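PDB 4QTN: nicotinamide riboside transporter PnuC from Neisseria mucosa ATCC 25996, which probably carries nicotinamide riboside, a vitamin B3 precursor of NAD, across the bacterial inner membrane and assembles as a homotrimer. Local coordinates for residues L4-W7 with K8-F12; V54-G58 with K59-S63; A76-S79 with Y80-L84; L211-Y214 with V215-C219. All coordinates share one frame; numbering follows the deposited sequence.

Contact 1: L4-W7 with K8-F12; sequences LAWW and KRELF. With BOG (octyl beta-D-glucopyranoside), chain J.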
loop_
_atom_site.group_PDB
_atom_site.type_symbol
_atom_site.label_atom_id
_atom_site.label_comp_id
_atom_site.label_asym_id
_atom_site.label_seq_id
_atom_site.Cartn_x
_atom_site.Cartn_y
_atom_site.Cartn_z
ATOM N N LEU C 4 37.849 0.909 12.175
ATOM C CA LEU C 4 37.092 -0.322 12.361
ATOM C C LEU C 4 36.152 -0.160 13.533
ATOM O O LEU C 4 34.994 -0.567 13.469
ATOM C CB LEU C 4 38.043 -1.502 12.624
ATOM C CG LEU C 4 37.494 -2.948 12.710
ATOM C CD1 LEU C 4 36.141 -3.049 13.418
ATOM C CD2 LEU C 4 37.454 -3.623 11.336
ATOM N N ALA C 5 36.667 0.418 14.615
ATOM C CA ALA C 5 35.834 0.785 15.749
ATOM C C ALA C 5 34.705 1.664 15.266
ATOM O O ALA C 5 33.565 1.513 15.692
ATOM C CB ALA C 5 36.651 1.501 16.809
ATOM N N TRP C 6 35.027 2.566 14.340
ATOM C CA TRP C 6 34.021 3.403 13.719
ATOM C C TRP C 6 33.065 2.581 12.898
ATOM O O TRP C 6 31.852 2.742 13.003
ATOM C CB TRP C 6 34.646 4.478 12.836
ATOM C CG TRP C 6 33.614 5.433 12.311
ATOM C CD1 TRP C 6 33.048 6.478 12.986
ATOM C CD2 TRP C 6 32.969 5.394 11.025
ATOM N NE1 TRP C 6 32.117 7.111 12.195
ATOM C CE2 TRP C 6 32.047 6.468 10.986
ATOM C CE3 TRP C 6 33.096 4.571 9.896
ATOM C CZ2 TRP C 6 31.255 6.735 9.869
ATOM C CZ3 TRP C 6 32.302 4.840 8.781
ATOM C CH2 TRP C 6 31.401 5.920 8.779
ATOM N N TRP C 7 33.608 1.708 12.061
ATOM C CA TRP C 7 32.777 0.907 11.195
ATOM C C TRP C 7 31.835 0.063 12.017
ATOM O O TRP C 7 30.735 -0.233 11.589
ATOM C CB TRP C 7 33.624 0.033 10.284
ATOM C CG TRP C 7 33.894 0.663 8.954
ATOM C CD1 TRP C 7 35.118 0.926 8.397
ATOM C CD2 TRP C 7 32.917 1.126 8.013
ATOM N NE1 TRP C 7 34.962 1.512 7.162
ATOM C CE2 TRP C 7 33.621 1.648 6.901
ATOM C CE3 TRP C 7 31.512 1.137 7.992
ATOM C CZ2 TRP C 7 32.969 2.188 5.787
ATOM C CZ3 TRP C 7 30.865 1.676 6.880
ATOM C CH2 TRP C 7 31.596 2.194 5.796
ATOM N N LYS C 8 32.262 -0.282 13.230
ATOM C CA LYS C 8 31.453 -1.101 14.130
ATOM C C LYS C 8 30.229 -0.315 14.597
ATOM O O LYS C 8 29.135 -0.849 14.662
ATOM C CB LYS C 8 32.291 -1.592 15.333
ATOM C CG LYS C 8 31.724 -2.814 16.067
ATOM C CD LYS C 8 30.760 -2.414 17.197
ATOM C CE LYS C 8 29.935 -3.607 17.702
ATOM N NZ LYS C 8 28.728 -3.220 18.506
ATOM N N ARG C 9 30.427 0.969 14.874
ATOM C CA ARG C 9 29.342 1.875 15.284
ATOM C C ARG C 9 28.299 2.095 14.186
ATOM O O ARG C 9 27.084 1.889 14.396
ATOM C CB ARG C 9 29.920 3.224 15.678
ATOM C CG ARG C 9 30.294 3.336 17.126
ATOM C CD ARG C 9 30.684 4.750 17.439
ATOM N NE ARG C 9 30.534 5.013 18.846
ATOM C CZ ARG C 9 29.673 5.885 19.360
ATOM N NH1 ARG C 9 28.886 6.623 18.572
ATOM N NH2 ARG C 9 29.618 6.041 20.672
ATOM N N GLU C 10 28.769 2.558 13.033
ATOM C CA GLU C 10 27.904 2.823 11.918
ATOM C C GLU C 10 27.012 1.630 11.564
ATOM O O GLU C 10 25.820 1.799 11.345
ATOM C CB GLU C 10 28.705 3.235 10.720
ATOM C CG GLU C 10 27.860 3.866 9.659
ATOM C CD GLU C 10 27.551 5.322 9.944
ATOM O OE1 GLU C 10 28.090 5.875 10.930
ATOM O OE2 GLU C 10 26.783 5.921 9.164
ATOM N N LEU C 11 27.592 0.430 11.529
ATOM C CA LEU C 11 26.882 -0.757 11.038
ATOM C C LEU C 11 25.956 -1.373 12.062
ATOM O O LEU C 11 24.951 -1.977 11.705
ATOM C CB LEU C 11 27.866 -1.829 10.569
ATOM C CG LEU C 11 28.693 -1.661 9.295
ATOM C CD1 LEU C 11 29.247 -3.023 8.936
ATOM C CD2 LEU C 11 27.875 -1.094 8.136
ATOM N N PHE C 12 26.317 -1.280 13.327
ATOM C CA PHE C 12 25.621 -2.050 14.346
ATOM C C PHE C 12 25.026 -1.174 15.446
ATOM O O PHE C 12 24.289 -1.662 16.307
ATOM C CB PHE C 12 26.543 -3.138 14.932
ATOM C CG PHE C 12 27.026 -4.150 13.905
ATOM C CD1 PHE C 12 26.220 -5.223 13.528
ATOM C CD2 PHE C 12 28.278 -4.015 13.305
ATOM C CE1 PHE C 12 26.655 -6.137 12.577
ATOM C CE2 PHE C 12 28.708 -4.919 12.347
ATOM C CZ PHE C 12 27.898 -5.981 11.989
HETATM C C1 BOG J . 21.710 -4.200 17.999
HETATM O O1 BOG J . 21.058 -4.631 16.856
HETATM C C2 BOG J . 21.417 -2.723 18.225
HETATM O O2 BOG J . 21.922 -1.897 17.109
HETATM C C3 BOG J . 22.054 -2.246 19.481
HETATM O O3 BOG J . 21.755 -0.821 19.631
HETATM C C4 BOG J . 21.588 -2.998 20.686
HETATM O O4 BOG J . 22.402 -2.644 21.819
HETATM C C5 BOG J . 21.576 -4.536 20.521
HETATM O O5 BOG J . 21.244 -5.045 19.149
HETATM C C6 BOG J . 20.559 -5.074 21.464
HETATM O O6 BOG J . 20.875 -6.414 21.827
HETATM C "C1'" BOG J . 21.906 -4.784 15.688
HETATM C "C2'" BOG J . 20.994 -4.716 14.421
HETATM C "C3'" BOG J . 21.807 -4.974 13.176
HETATM C "C4'" BOG J . 20.826 -5.074 11.966
HETATM C "C5'" BOG J . 21.617 -5.273 10.637
HETATM C "C6'" BOG J . 22.511 -4.037 10.365
HETATM C "C7'" BOG J . 23.940 -4.481 9.965
HETATM C "C8'" BOG J . 24.109 -4.485 8.405
#

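Contact 2: V54-G58 with K59-S63; sequences VVFVG and KGKIS. With NNR (Nicotinamide riboside), chain I.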
loop_
_atom_site.group_PDB
_atom_site.type_symbol
_atom_site.label_atom_id
_atom_site.label_comp_id
_atom_site.label_asym_id
_atom_site.label_seq_id
_atom_site.Cartn_x
_atom_site.Cartn_y
_atom_site.Cartn_z
ATOM N N VAL C 54 19.126 2.812 1.377
ATOM C CA VAL C 54 17.941 3.567 1.792
ATOM C C VAL C 54 17.535 3.370 3.263
ATOM O O VAL C 54 17.037 4.293 3.897
ATOM C CB VAL C 54 16.742 3.301 0.884
ATOM C CG1 VAL C 54 17.081 3.704 -0.554
ATOM C CG2 VAL C 54 16.326 1.837 0.981
ATOM N N VAL C 55 17.759 2.191 3.810
ATOM C CA VAL C 55 17.470 1.993 5.229
ATOM C C VAL C 55 18.375 2.907 6.073
ATOM O O VAL C 55 17.922 3.530 7.030
ATOM C CB VAL C 55 17.558 0.493 5.637
ATOM C CG1 VAL C 55 17.845 0.322 7.126
ATOM C CG2 VAL C 55 16.277 -0.228 5.245
ATOM N N PHE C 56 19.628 3.056 5.641
ATOM C CA PHE C 56 20.591 3.955 6.301
ATOM C C PHE C 56 20.251 5.454 6.151
ATOM O O PHE C 56 20.443 6.231 7.100
ATOM C CB PHE C 56 22.012 3.685 5.804
ATOM C CG PHE C 56 22.648 2.489 6.425
ATOM C CD1 PHE C 56 22.014 1.265 6.414
ATOM C CD2 PHE C 56 23.890 2.584 7.022
ATOM C CE1 PHE C 56 22.607 0.148 6.988
ATOM C CE2 PHE C 56 24.488 1.476 7.602
ATOM C CZ PHE C 56 23.845 0.255 7.582
ATOM N N VAL C 57 19.765 5.864 4.966
ATOM C CA VAL C 57 19.223 7.232 4.789
ATOM C C VAL C 57 18.055 7.485 5.766
ATOM O O VAL C 57 18.012 8.512 6.452
ATOM C CB VAL C 57 18.779 7.514 3.326
ATOM C CG1 VAL C 57 17.923 8.766 3.250
ATOM C CG2 VAL C 57 19.983 7.659 2.429
ATOM N N GLY C 58 17.148 6.520 5.860
ATOM C CA GLY C 58 16.012 6.629 6.763
ATOM C C GLY C 58 16.470 6.837 8.179
ATOM O O GLY C 58 15.877 7.615 8.922
ATOM N N LYS C 59 17.545 6.141 8.548
ATOM C CA LYS C 59 18.174 6.282 9.867
ATOM C C LYS C 59 18.958 7.595 9.993
ATOM O O LYS C 59 19.183 8.102 11.101
ATOM C CB LYS C 59 19.101 5.095 10.130
ATOM C CG LYS C 59 18.489 4.002 10.976
ATOM C CD LYS C 59 18.196 4.517 12.357
ATOM C CE LYS C 59 18.719 3.582 13.418
ATOM N NZ LYS C 59 18.174 3.991 14.744
ATOM N N GLY C 60 19.370 8.133 8.851
ATOM C CA GLY C 60 20.164 9.340 8.819
ATOM C C GLY C 60 21.629 9.049 9.047
ATOM O O GLY C 60 22.371 9.933 9.434
ATOM N N LYS C 61 22.034 7.790 8.821
ATOM C CA LYS C 61 23.449 7.369 8.942
ATOM C C LYS C 61 24.275 7.763 7.719
ATOM O O LYS C 61 23.814 7.641 6.576
ATOM C CB LYS C 61 23.539 5.867 9.140
ATOM C CG LYS C 61 22.952 5.387 10.440
ATOM C CD LYS C 61 23.431 3.990 10.777
ATOM C CE LYS C 61 23.116 3.657 12.221
ATOM N NZ LYS C 61 24.328 3.194 12.957
ATOM N N ILE C 62 25.515 8.184 7.960
ATOM C CA ILE C 62 26.364 8.761 6.901
ATOM C C ILE C 62 26.935 7.725 5.944
ATOM O O ILE C 62 27.257 8.043 4.787
ATOM C CB ILE C 62 27.527 9.573 7.483
ATOM C CG1 ILE C 62 28.316 10.228 6.355
ATOM C CG2 ILE C 62 28.422 8.686 8.350
ATOM C CD1 ILE C 62 28.606 11.680 6.594
ATOM N N SER C 63 27.074 6.494 6.435
ATOM C CA SER C 63 27.651 5.400 5.655
ATOM C C SER C 63 26.684 4.848 4.654
ATOM O O SER C 63 26.944 3.820 4.067
ATOM C CB SER C 63 28.082 4.263 6.565
ATOM O OG SER C 63 26.942 3.592 7.082
HETATM O O2R NNR I . 20.977 7.776 -1.813
HETATM C C2R NNR I . 19.848 7.012 -2.513
HETATM C C3R NNR I . 20.361 6.405 -3.824
HETATM O O3R NNR I . 21.376 7.167 -4.304
HETATM C C4R NNR I . 19.191 6.481 -4.781
HETATM C C5R NNR I . 18.341 5.143 -4.803
HETATM O O5R NNR I . 17.049 5.420 -5.441
HETATM O O4R NNR I . 18.465 7.479 -4.363
HETATM C C1R NNR I . 18.862 7.793 -2.837
HETATM N N1 NNR I . 17.689 7.592 -1.964
HETATM C C2 NNR I . 16.566 6.883 -2.415
HETATM C C6 NNR I . 17.693 8.100 -0.686
HETATM C C5 NNR I . 16.572 7.894 0.155
HETATM C C4 NNR I . 15.467 7.210 -0.302
HETATM C C3 NNR I . 15.455 6.692 -1.562
HETATM C C7 NNR I . 14.236 5.907 -2.013
HETATM O O7 NNR I . 13.974 5.800 -3.175
HETATM N N7 NNR I . 13.397 5.275 -1.031
#

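Contact 3: A76-S79 with Y80-L84; sequences AYVS and YTFKL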
loop_
_atom_site.group_PDB
_atom_site.type_symbol
_atom_site.label_atom_id
_atom_site.label_comp_id
_atom_site.label_asym_id
_atom_site.label_seq_id
_atom_site.Cartn_x
_atom_site.Cartn_y
_atom_site.Cartn_z
ATOM N N ALA C 76 22.321 0.822 -12.464
ATOM C CA ALA C 76 22.347 1.580 -13.715
ATOM C C ALA C 76 22.589 0.649 -14.896
ATOM O O ALA C 76 21.923 0.747 -15.930
ATOM C CB ALA C 76 23.402 2.678 -13.663
ATOM N N TYR C 77 23.528 -0.274 -14.721
ATOM C CA TYR C 77 23.833 -1.263 -15.741
ATOM C C TYR C 77 22.615 -2.170 -15.954
ATOM O O TYR C 77 22.062 -2.239 -17.056
ATOM C CB TYR C 77 25.069 -2.070 -15.317
ATOM C CG TYR C 77 25.447 -3.203 -16.233
ATOM C CD1 TYR C 77 26.206 -2.979 -17.366
ATOM C CD2 TYR C 77 25.085 -4.512 -15.932
ATOM C CE1 TYR C 77 26.570 -4.022 -18.198
ATOM C CE2 TYR C 77 25.440 -5.562 -16.752
ATOM C CZ TYR C 77 26.183 -5.317 -17.884
ATOM O OH TYR C 77 26.547 -6.368 -18.703
ATOM N N VAL C 78 22.159 -2.791 -14.869
ATOM C CA VAL C 78 21.054 -3.744 -14.911
ATOM C C VAL C 78 19.764 -3.133 -15.473
ATOM O O VAL C 78 18.984 -3.829 -16.109
ATOM C CB VAL C 78 20.782 -4.364 -13.514
ATOM C CG1 VAL C 78 19.581 -5.306 -13.552
ATOM C CG2 VAL C 78 22.022 -5.089 -12.995
ATOM N N SER C 79 19.539 -1.838 -15.244
ATOM C CA SER C 79 18.339 -1.187 -15.806
ATOM C C SER C 79 18.468 -0.927 -17.317
ATOM O O SER C 79 17.457 -0.807 -18.026
ATOM C CB SER C 79 17.950 0.090 -15.036
ATOM O OG SER C 79 18.987 1.046 -15.030
ATOM N N TYR C 80 19.712 -0.876 -17.803
ATOM C CA TYR C 80 19.977 -0.809 -19.240
ATOM C C TYR C 80 19.750 -2.163 -19.895
ATOM O O TYR C 80 19.062 -2.259 -20.918
ATOM C CB TYR C 80 21.410 -0.323 -19.510
ATOM C CG TYR C 80 21.979 -0.751 -20.861
ATOM C CD1 TYR C 80 21.320 -0.437 -22.060
ATOM C CD2 TYR C 80 23.183 -1.450 -20.940
ATOM C CE1 TYR C 80 21.832 -0.831 -23.284
ATOM C CE2 TYR C 80 23.704 -1.838 -22.161
ATOM C CZ TYR C 80 23.023 -1.528 -23.327
ATOM O OH TYR C 80 23.535 -1.918 -24.536
ATOM N N THR C 81 20.336 -3.206 -19.308
ATOM C CA THR C 81 20.209 -4.561 -19.846
ATOM C C THR C 81 18.743 -4.997 -19.896
ATOM O O THR C 81 18.421 -6.084 -20.374
ATOM C CB THR C 81 21.053 -5.601 -19.046
ATOM O OG1 THR C 81 20.389 -5.948 -17.816
ATOM C CG2 THR C 81 22.475 -5.065 -18.753
ATOM N N PHE C 82 17.859 -4.134 -19.422
ATOM C CA PHE C 82 16.443 -4.412 -19.464
ATOM C C PHE C 82 15.679 -3.404 -20.312
ATOM O O PHE C 82 14.457 -3.506 -20.460
ATOM C CB PHE C 82 15.871 -4.484 -18.051
ATOM C CG PHE C 82 16.023 -5.832 -17.408
ATOM C CD1 PHE C 82 17.197 -6.166 -16.724
ATOM C CD2 PHE C 82 15.004 -6.783 -17.501
ATOM C CE1 PHE C 82 17.343 -7.412 -16.133
ATOM C CE2 PHE C 82 15.154 -8.031 -16.921
ATOM C CZ PHE C 82 16.322 -8.344 -16.230
ATOM N N LYS C 83 16.401 -2.441 -20.877
ATOM C CA LYS C 83 15.794 -1.406 -21.716
ATOM C C LYS C 83 14.915 -0.420 -20.904
ATOM O O LYS C 83 13.950 0.153 -21.433
ATOM C CB LYS C 83 14.981 -2.038 -22.861
ATOM C CG LYS C 83 15.764 -3.021 -23.734
ATOM C CD LYS C 83 14.832 -3.928 -24.537
ATOM C CE LYS C 83 14.057 -3.150 -25.593
ATOM N NZ LYS C 83 12.689 -3.703 -25.783
ATOM N N LEU C 84 15.251 -0.236 -19.627
ATOM C CA LEU C 84 14.717 0.884 -18.859
ATOM C C LEU C 84 15.695 2.044 -18.956
ATOM O O LEU C 84 16.625 2.162 -18.157
ATOM C CB LEU C 84 14.457 0.490 -17.384
ATOM C CG LEU C 84 13.059 -0.050 -16.994
ATOM C CD1 LEU C 84 13.068 -0.647 -15.592
ATOM C CD2 LEU C 84 11.972 1.017 -17.110
#

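Contact 4: L211-Y214 with V215-C219; sequences LLMY and VMYLC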
loop_
_atom_site.group_PDB
_atom_site.type_symbol
_atom_site.label_atom_id
_atom_site.label_comp_id
_atom_site.label_asym_id
_atom_site.label_seq_id
_atom_site.Cartn_x
_atom_site.Cartn_y
_atom_site.Cartn_z
ATOM N N LEU C 211 12.690 -5.394 -8.876
ATOM C CA LEU C 211 11.268 -5.147 -8.682
ATOM C C LEU C 211 10.911 -5.368 -7.224
ATOM O O LEU C 211 10.178 -4.575 -6.635
ATOM C CB LEU C 211 10.418 -6.048 -9.581
ATOM C CG LEU C 211 8.895 -6.034 -9.353
ATOM C CD1 LEU C 211 8.332 -4.614 -9.239
ATOM C CD2 LEU C 211 8.195 -6.801 -10.457
ATOM N N LEU C 212 11.442 -6.440 -6.631
ATOM C CA LEU C 212 11.231 -6.677 -5.208
ATOM C C LEU C 212 11.890 -5.601 -4.375
ATOM O O LEU C 212 11.319 -5.135 -3.389
ATOM C CB LEU C 212 11.717 -8.062 -4.778
ATOM C CG LEU C 212 10.613 -9.052 -4.379
ATOM C CD1 LEU C 212 11.205 -10.178 -3.562
ATOM C CD2 LEU C 212 9.489 -8.391 -3.598
HETATM N N MSE C 213 13.083 -5.184 -4.791
HETATM C CA MSE C 213 13.781 -4.113 -4.111
HETATM C C MSE C 213 12.914 -2.873 -3.990
HETATM O O MSE C 213 12.811 -2.298 -2.907
HETATM C CB MSE C 213 15.065 -3.771 -4.821
HETATM C CG MSE C 213 15.706 -2.623 -4.082
HETATM SE SE MSE C 213 17.275 -2.045 -5.071
HETATM C CE MSE C 213 16.333 -1.159 -6.549
ATOM N N TYR C 214 12.276 -2.456 -5.087
ATOM C CA TYR C 214 11.428 -1.259 -5.054
ATOM C C TYR C 214 10.180 -1.375 -4.208
ATOM O O TYR C 214 9.652 -0.362 -3.762
ATOM C CB TYR C 214 11.099 -0.745 -6.455
ATOM C CG TYR C 214 12.135 0.190 -6.931
ATOM C CD1 TYR C 214 12.075 1.534 -6.610
ATOM C CD2 TYR C 214 13.256 -0.278 -7.598
ATOM C CE1 TYR C 214 13.082 2.401 -6.981
ATOM C CE2 TYR C 214 14.269 0.579 -7.987
ATOM C CZ TYR C 214 14.182 1.919 -7.669
ATOM O OH TYR C 214 15.188 2.782 -8.044
ATOM N N VAL C 215 9.711 -2.597 -3.958
ATOM C CA VAL C 215 8.645 -2.775 -2.978
ATOM C C VAL C 215 9.183 -2.526 -1.572
ATOM O O VAL C 215 8.567 -1.811 -0.794
ATOM C CB VAL C 215 7.947 -4.143 -3.088
ATOM C CG1 VAL C 215 6.893 -4.314 -1.991
ATOM C CG2 VAL C 215 7.299 -4.271 -4.445
HETATM N N MSE C 216 10.370 -3.056 -1.276
HETATM C CA MSE C 216 10.991 -2.844 0.042
HETATM C C MSE C 216 11.349 -1.389 0.216
HETATM O O MSE C 216 11.252 -0.848 1.313
HETATM C CB MSE C 216 12.203 -3.740 0.216
HETATM C CG MSE C 216 11.841 -5.173 -0.156
HETATM SE SE MSE C 216 13.451 -6.319 -0.094
HETATM C CE MSE C 216 12.551 -8.064 -0.220
ATOM N N TYR C 217 11.743 -0.740 -0.876
ATOM C CA TYR C 217 11.955 0.704 -0.885
ATOM C C TYR C 217 10.724 1.479 -0.432
ATOM O O TYR C 217 10.845 2.428 0.333
ATOM C CB TYR C 217 12.364 1.184 -2.276
ATOM C CG TYR C 217 13.837 1.135 -2.524
ATOM C CD1 TYR C 217 14.671 0.353 -1.717
ATOM C CD2 TYR C 217 14.416 1.845 -3.592
ATOM C CE1 TYR C 217 16.036 0.288 -1.950
ATOM C CE2 TYR C 217 15.786 1.784 -3.838
ATOM C CZ TYR C 217 16.593 1.004 -3.009
ATOM O OH TYR C 217 17.951 0.936 -3.230
ATOM N N LEU C 218 9.552 1.087 -0.937
ATOM C CA LEU C 218 8.305 1.787 -0.657
ATOM C C LEU C 218 7.972 1.729 0.831
ATOM O O LEU C 218 7.641 2.756 1.453
ATOM C CB LEU C 218 7.156 1.179 -1.480
ATOM C CG LEU C 218 5.821 1.914 -1.787
ATOM C CD1 LEU C 218 4.666 0.926 -1.665
ATOM C CD2 LEU C 218 5.538 3.186 -0.964
ATOM N N CYS C 219 8.058 0.537 1.406
ATOM C CA CYS C 219 7.855 0.388 2.831
ATOM C C CYS C 219 8.781 1.330 3.593
ATOM O O CYS C 219 8.318 2.220 4.328
ATOM C CB CYS C 219 8.108 -1.044 3.254
ATOM S SG CYS C 219 7.024 -2.230 2.447
#

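Contact 1: L4-W7 with K8-F12
The amide of K8 donates to L4 O at 2.8 Å from its N and leans weakly on A5 O as well, while A5 O also takes the amide of R9. From there the i to i+4 ladder of helix 4-12 continues through E10 N to W6 O (3.1 Å, N-H...O 168°) and L11 N to W7 O.

Of the side chains, W6 and E10 run alongside each other. With CG of E10 anti to the backbone N (chi1 -165°) and the chain bent at chi2, the carboxylate lies beside the indole, above its plane but outside the rim next to CZ2, the two planes 23° apart. E10 OE1 comes within 3.4 Å of W6 CZ2, and E10 CB hangs over the same face. W7 is approached less squarely: L11 CG comes to W7 CE3 at a slant, 4.2 Å away, neither over the face nor at the edge. Within 4-7, W6 CZ3 sits over the centre of the W7 ring. At the end of the helix, F12 O accepts a hydrogen bond from O2 of the detergent octyl glucoside.

The polar tips look beyond the helix: R9 NH2 binds A116 O, and W6 NE1 makes a weak bond to E119. The two oxygens of the buried E10 carboxylate meet different surroundings, OE1 lying by the CZ2 edge of W6 and OE2 taking the backbone amide of S63, and that amide probably stabilises the carboxylate.

Contact 2: V54-G58 with K59-S63
F56 turns its ring edge to S63, whose OG lies near the ring plane 3.2 Å from F56 CD2, a close contact rather than a bond to the ring, and K61 passes obliquely by the same ring, its CB 3.9 Å from F56 CD2 and its CD close behind. The ring lies against the chain that leaves the last turn of helix 41-59.

The backbone closes in a Schellman motif. K61 N donates to F56 O at 2.8 Å, and G60 N makes a weak bond to V57 O; the same amide also leans weakly on F56 O. G60 is the C-prime residue, and its positive phi (83°) swings the chain off the helix axis, while K59 N still makes the regular helical bond to V55 O (3.0 Å).

V54 and V57 belong to the nicotinamide riboside pocket: V57 CG1 is 3.5 Å from C5 of the nicotinamide ring and V54 CG1 is 3.5 Å from its C3, so that valine methyls line it. The lysines reach away to other parts of the chain, K59 NZ to E19 and G14 O, K61 NZ to the carbonyl oxygens of E10 and G13.

Around this helix end, the F56 ring meets W15 edge-to-face and F67 of helix 64-80, I62 and S63 pack on helix 4-12, I62 also touches helix 85-107, and V54 and V55 lie against helix 208-234.

Contact 3: A76-S79 with Y80-L84
S79 and L84 bracket a Schellman motif that ends helix 64-80, combined with a type I beta turn from Y80 to K83. Two backbone bonds define it: L84 N reaches S79 O at 2.8 Å, and inside the turn K83 N donates to Y80 O. K83 takes the positive phi (70°) that lets the chain reverse, and L84 then stands at the N-cap position of helix 85-107. The last regular helical bond of good geometry runs from T81 N to Y77 O, 3.0 Å long with an N-H...O angle of 163°, and Y80 N makes weak bonds to both A76 O and Y77 O.

A side-chain bond ties the turn back to the helix: T81 OG1 donates to V78 O at 3.1 Å, its hydroxyl approaching the carbonyl from well to the side. The edge of the F82 ring faces that same oxygen.

Apolar contacts complete the joint. V78 and F82 run alongside each other, with V78 CG1 4.0 Å from F82 CE1. S79 CB meets L84 CB. Beyond the turn, V78 packs on L42 and A43 of helix 41-59, while S79 and L84 both touch W196 of helix 181-198.

A CH-pi contact covers one face of Y77. With OG1 of T81 between its backbone N and carbonyl carbon (chi1 78°), the methyl falls anti to the carbonyl carbon, beside the backbone N, which puts T81 CG2 over that face, 3.8 Å from the centroid of the Y77 ring.

Contact 4: L211-Y214 with V215-C219
Y217 presents its edge to the face of Y214 in a T-shaped pair, with centroids 5.0 Å apart and planes at 63°. The touching atom is Y217 CD2, 3.7 Å from Y214 CE1 and offset toward the rim of that ring.

A face of Y217 is in turn covered by M213, a selenomethionine. Its chain runs out extended, CG anti to the backbone N and chi2 -175°, then bends at chi3 to wrap the ring. M213 CG stands 4.0 Å from the Y217 centroid in a CH-pi contact, and M213 SE lies oblique to the ring, 4.4 Å from the Y217 centroid, a Met-aromatic contact. This pair is also joined through the backbone by Y217 N to M213 O (2.8 Å). L212 and M216 also meet, with L212 CD1 4.2 Å from M216 CE.

Y217 belongs to the nicotinamide riboside site; its hydroxyl bonds to G50 O, and V54 of helix 41-59 packs on it. Y214 faces helix 181-198, M216 rests mainly on helix 17-34, and L212 and V215 meet L191 and I190 of a neighbouring subunit at the trimer interface.

Contacts 2 and 4 belong to the core and both reach the substrate, meeting where V54 packs on Y217. Contact 1 is at the surface; contact 3 is partly buried and touches none of the others, on the opposite side of the chain's centre from contact 2. Contacts 2 and 3 frame helix 64-80: one closes the helix before it, the other its own end, each by a Schellman motif, yet the first adds lysines whose partners, carbonyls and the carboxylate of E19, lie outside, and the second a threonine hydroxyl bond. Contact 1 touches contact 2 through polar groups, E10 with S63 and K61. Contacts 1 and 4 both lie within a helix; contact 4 adds aromatic and selenomethionine contacts to its backbone bonds.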